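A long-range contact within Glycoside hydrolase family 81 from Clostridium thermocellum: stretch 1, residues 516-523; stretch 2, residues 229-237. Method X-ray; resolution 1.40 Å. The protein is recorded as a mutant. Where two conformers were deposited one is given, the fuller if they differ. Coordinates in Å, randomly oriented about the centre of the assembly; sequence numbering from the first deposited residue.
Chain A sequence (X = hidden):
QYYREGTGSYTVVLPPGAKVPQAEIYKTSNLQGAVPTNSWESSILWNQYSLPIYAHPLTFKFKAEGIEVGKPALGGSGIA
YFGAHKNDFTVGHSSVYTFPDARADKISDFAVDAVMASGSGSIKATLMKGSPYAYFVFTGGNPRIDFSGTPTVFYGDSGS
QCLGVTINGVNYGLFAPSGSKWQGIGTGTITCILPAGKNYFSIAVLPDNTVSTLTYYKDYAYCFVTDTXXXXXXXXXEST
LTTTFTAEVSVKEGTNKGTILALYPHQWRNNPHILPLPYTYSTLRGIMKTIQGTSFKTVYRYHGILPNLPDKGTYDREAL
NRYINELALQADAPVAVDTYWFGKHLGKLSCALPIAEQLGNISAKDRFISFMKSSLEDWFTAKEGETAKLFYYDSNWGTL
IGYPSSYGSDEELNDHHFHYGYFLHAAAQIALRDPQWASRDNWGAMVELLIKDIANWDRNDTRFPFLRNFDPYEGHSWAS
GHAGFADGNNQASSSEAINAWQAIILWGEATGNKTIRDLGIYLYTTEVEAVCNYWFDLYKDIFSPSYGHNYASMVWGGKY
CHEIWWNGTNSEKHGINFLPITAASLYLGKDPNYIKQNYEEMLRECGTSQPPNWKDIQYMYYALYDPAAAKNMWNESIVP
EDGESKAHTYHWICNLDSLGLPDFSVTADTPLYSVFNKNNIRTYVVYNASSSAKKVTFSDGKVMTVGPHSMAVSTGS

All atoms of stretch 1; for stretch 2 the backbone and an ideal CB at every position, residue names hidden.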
# COMPACT_ATOMS: atom_id res chain seq x y z
N ILE A 516 -6.01 17.07 -1.60
CA ILE A 516 -4.90 16.37 -0.96
C ILE A 516 -5.37 15.70 0.33
O ILE A 516 -5.01 14.55 0.61
CB ILE A 516 -3.69 17.29 -0.74
CG1 ILE A 516 -3.12 17.73 -2.09
CG2 ILE A 516 -2.64 16.59 0.12
CD1 ILE A 516 -1.92 18.66 -2.01
N ARG A 517 -6.19 16.39 1.11
CA ARG A 517 -6.71 15.77 2.32
C ARG A 517 -7.45 14.46 2.02
O ARG A 517 -7.22 13.45 2.66
CB ARG A 517 -7.65 16.71 3.07
CG ARG A 517 -8.15 16.12 4.35
CD ARG A 517 -9.36 16.84 4.83
NE ARG A 517 -10.48 16.70 3.90
CZ ARG A 517 -11.60 17.39 3.98
NH1 ARG A 517 -11.76 18.31 4.93
NH2 ARG A 517 -12.57 17.20 3.10
N ASP A 518 -8.32 14.50 1.02
CA ASP A 518 -9.18 13.36 0.72
C ASP A 518 -8.36 12.21 0.15
O ASP A 518 -8.69 11.05 0.40
CB ASP A 518 -10.29 13.77 -0.23
CG ASP A 518 -11.32 14.71 0.42
OD1 ASP A 518 -11.21 15.02 1.63
OD2 ASP A 518 -12.23 15.14 -0.31
N LEU A 519 -7.31 12.53 -0.61
CA LEU A 519 -6.30 11.55 -1.03
C LEU A 519 -5.75 10.83 0.19
O LEU A 519 -5.66 9.59 0.23
CB LEU A 519 -5.18 12.24 -1.80
CG LEU A 519 -3.89 11.45 -2.06
CD1 LEU A 519 -4.10 10.31 -3.04
CD2 LEU A 519 -2.77 12.37 -2.51
N GLY A 520 -5.33 11.59 1.19
CA GLY A 520 -4.82 11.00 2.43
C GLY A 520 -5.82 10.09 3.10
O GLY A 520 -5.45 9.01 3.59
N ILE A 521 -7.07 10.53 3.18
CA ILE A 521 -8.12 9.74 3.81
C ILE A 521 -8.32 8.44 3.05
O ILE A 521 -8.47 7.37 3.65
CB ILE A 521 -9.41 10.55 4.01
CG1 ILE A 521 -9.13 11.69 5.00
CG2 ILE A 521 -10.56 9.66 4.47
CD1 ILE A 521 -10.26 12.68 5.15
N TYR A 522 -8.34 8.52 1.73
CA TYR A 522 -8.41 7.33 0.87
C TYR A 522 -7.29 6.33 1.16
O TYR A 522 -7.51 5.13 1.42
CB TYR A 522 -8.42 7.77 -0.61
CG TYR A 522 -8.03 6.69 -1.62
CD1 TYR A 522 -8.89 5.63 -1.89
CD2 TYR A 522 -6.81 6.71 -2.26
CE1 TYR A 522 -8.56 4.64 -2.80
CE2 TYR A 522 -6.46 5.70 -3.16
CZ TYR A 522 -7.33 4.69 -3.42
OH TYR A 522 -6.97 3.70 -4.31
N LEU A 523 -6.06 6.83 1.12
CA LEU A 523 -4.90 5.96 1.36
C LEU A 523 -4.88 5.36 2.75
O LEU A 523 -4.67 4.16 2.93
CB LEU A 523 -3.60 6.71 1.07
CG LEU A 523 -3.43 7.22 -0.36
CD1 LEU A 523 -2.29 8.23 -0.45
CD2 LEU A 523 -3.16 6.04 -1.31
N UNK A 229 -9.67 1.57 -13.52
CA UNK A 229 -9.64 2.86 -12.82
C UNK A 229 -10.24 2.77 -11.44
O UNK A 229 -11.32 2.18 -11.27
CB UNK A 229 -10.38 3.93 -13.63
N UNK A 230 -9.59 3.44 -10.48
CA UNK A 230 -10.21 3.73 -9.18
C UNK A 230 -10.54 5.20 -9.06
O UNK A 230 -9.85 6.05 -9.62
CB UNK A 230 -9.29 3.31 -8.03
N UNK A 231 -11.62 5.48 -8.32
CA UNK A 231 -11.97 6.84 -7.92
C UNK A 231 -12.40 6.76 -6.46
O UNK A 231 -12.86 5.71 -6.01
CB UNK A 231 -13.07 7.43 -8.80
N UNK A 232 -12.25 7.85 -5.72
CA UNK A 232 -12.61 7.85 -4.30
C UNK A 232 -13.35 9.11 -3.91
O UNK A 232 -13.23 10.15 -4.57
CB UNK A 232 -11.36 7.70 -3.43
N UNK A 233 -14.09 9.00 -2.81
CA UNK A 233 -14.81 10.14 -2.25
C UNK A 233 -14.89 10.04 -0.73
O UNK A 233 -15.34 9.01 -0.21
CB UNK A 233 -16.22 10.23 -2.85
N UNK A 234 -14.47 11.09 -0.04
CA UNK A 234 -14.65 11.22 1.40
C UNK A 234 -15.93 12.02 1.61
O UNK A 234 -16.06 13.14 1.08
CB UNK A 234 -13.45 11.89 2.07
N UNK A 235 -16.85 11.44 2.36
CA UNK A 235 -18.08 12.13 2.77
C UNK A 235 -17.91 12.61 4.20
O UNK A 235 -17.96 11.83 5.14
CB UNK A 235 -19.30 11.22 2.65
N UNK A 236 -17.68 13.91 4.33
CA UNK A 236 -17.38 14.48 5.64
C UNK A 236 -18.54 14.37 6.62
O UNK A 236 -18.33 14.16 7.82
CB UNK A 236 -16.98 15.95 5.49
N UNK A 237 -19.76 14.53 6.12
CA UNK A 237 -20.95 14.43 6.92
C UNK A 237 -21.11 13.02 7.50
O UNK A 237 -21.36 12.88 8.69
CB UNK A 237 -22.17 14.81 6.08

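Stretch 1 is one helical segment, and the strand of stretch 2 passes it with axes 8.1 Å apart at closest and N-to-C directions 102° apart. An extended strand turns alternate side chains to opposite sides, so every second position should face the helix.

Position 229 has no stretch 1 atom within 5.5 Å of its ideal CB, so stretch 1 hardly restricts it; it is Lys-229.

At 230 the CA-to-CB bond points toward the helix, with the ideal CB 4.4 Å from Tyr-522 OH. A small or medium side chain, apolar or polar, would suit the tip of that ring. The residue is Val-230, whose CG2 lies 3.8 Å from Tyr-522 OH.

Position 231 points away, leaving the choice open; it is Glu-231.

Position 232 points toward the helix again, its ideal CB 3.6 Å from Tyr-522 CD1. The face of the Tyr-522 ring, with Leu-519 CD1 beyond it, favours a flat aromatic or a long aliphatic chain. Trp-232 is deposited. Its six-membered ring forms an offset stack on Tyr-522, centroids 4.1 Å apart and planes at 11°. Tyr-522 CB sits over the five-membered ring, 3.8 Å from its centroid, and Trp-232 CZ2 reaches Leu-519 CD1 at 3.8 Å.

Position 233 points away and is unconstrained by the helix; it is Ser-233.

At 234 the bond points toward stretch 1, and the ideal CB is 3.9 Å from Asp-518 OD1 and 4.4 Å from Ile-521 CG2. Arg-517 NE donates to Asp-518 OD1 at 2.9 Å within a salt bridge. A polar group, an aliphatic chain or an aromatic could fit. Tyr-234 is found. Ile-521 CD1 stands 3.6 Å from the centroid of the Tyr-234 ring, 9° off its normal, a CH-pi contact; Arg-517 NH2 lies at the ring edge, 3.6 Å from Tyr-234 CD2. Two waters join the backbone to the helix: water 1 accepts from Tyr-234 N and water 2 donates to Tyr-234 O, both at 2.9 Å, and each donates to Asp-518 OD2 at 2.7 Å.

Position 235 points away, with nothing of stretch 1 within 5.5 Å of its ideal CB, so the helix sets no preference; it is Asn-235.

Position 236 leaves the strand (-65/-37). The CA-to-CB bond points sideways, and the ideal CB is 5.2 Å from Arg-517 NH2, so a long acidic or polar chain could approach the guanidinium. Glu-236 does so, but OE1 stops 4.2 Å from Arg-517 NH1, beyond a salt bridge. Waters 3 and 4 bridge the two side chains, donating to Glu-236 OE1 and accepting from Arg-517 NH1 and NH2 respectively.

Position 237 is out of reach, so many residues would serve; it is Thr-237.

Stretch 2 229-237: KVEWSYNET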
# COMPACT_ATOMS: atom_id res chain seq x y z
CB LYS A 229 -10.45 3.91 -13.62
CG LYS A 229 -9.85 4.31 -14.96
CD LYS A 229 -8.80 5.42 -14.84
CE LYS A 229 -7.82 5.41 -16.00
NZ LYS A 229 -6.79 4.34 -15.75
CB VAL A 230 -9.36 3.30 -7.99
CG1 VAL A 230 -9.19 1.79 -8.03
CG2 VAL A 230 -8.02 4.04 -7.92
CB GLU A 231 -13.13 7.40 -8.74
CG GLU A 231 -13.01 7.31 -10.23
CD GLU A 231 -14.39 7.46 -10.84
OE1 GLU A 231 -15.13 6.44 -11.04
OE2 GLU A 231 -14.78 8.60 -11.01
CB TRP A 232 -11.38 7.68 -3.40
CG TRP A 232 -10.33 8.68 -3.61
CD1 TRP A 232 -10.23 9.93 -3.04
CD2 TRP A 232 -9.19 8.55 -4.46
NE1 TRP A 232 -9.12 10.55 -3.48
CE2 TRP A 232 -8.45 9.74 -4.35
CE3 TRP A 232 -8.71 7.52 -5.30
CZ2 TRP A 232 -7.27 9.95 -5.07
CZ3 TRP A 232 -7.54 7.73 -5.98
CH2 TRP A 232 -6.84 8.94 -5.87
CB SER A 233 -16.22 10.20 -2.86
OG SER A 233 -16.94 11.27 -2.29
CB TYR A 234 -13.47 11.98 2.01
CG TYR A 234 -13.65 12.44 3.44
CD1 TYR A 234 -14.02 11.56 4.46
CD2 TYR A 234 -13.44 13.78 3.78
CE1 TYR A 234 -14.14 11.99 5.79
CE2 TYR A 234 -13.56 14.22 5.08
CZ TYR A 234 -13.93 13.34 6.08
OH TYR A 234 -14.01 13.84 7.38
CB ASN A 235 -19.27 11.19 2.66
CG ASN A 235 -20.58 11.90 2.90
OD1 ASN A 235 -20.66 12.80 3.73
ND2 ASN A 235 -21.62 11.50 2.18
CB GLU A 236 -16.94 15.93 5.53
CG GLU A 236 -16.39 16.51 6.85
CD GLU A 236 -15.96 17.93 6.68
OE1 GLU A 236 -15.95 18.42 5.54
OE2 GLU A 236 -15.64 18.58 7.68
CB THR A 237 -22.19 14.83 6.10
OG1 THR A 237 -22.02 16.19 5.64
CG2 THR A 237 -23.46 14.72 6.93
O HOH W 1 -13.66 13.31 -1.70
O HOH W 2 -14.65 15.68 0.87
O HOH W 3 -13.84 20.00 5.59
O HOH W 4 -15.29 18.30 3.11
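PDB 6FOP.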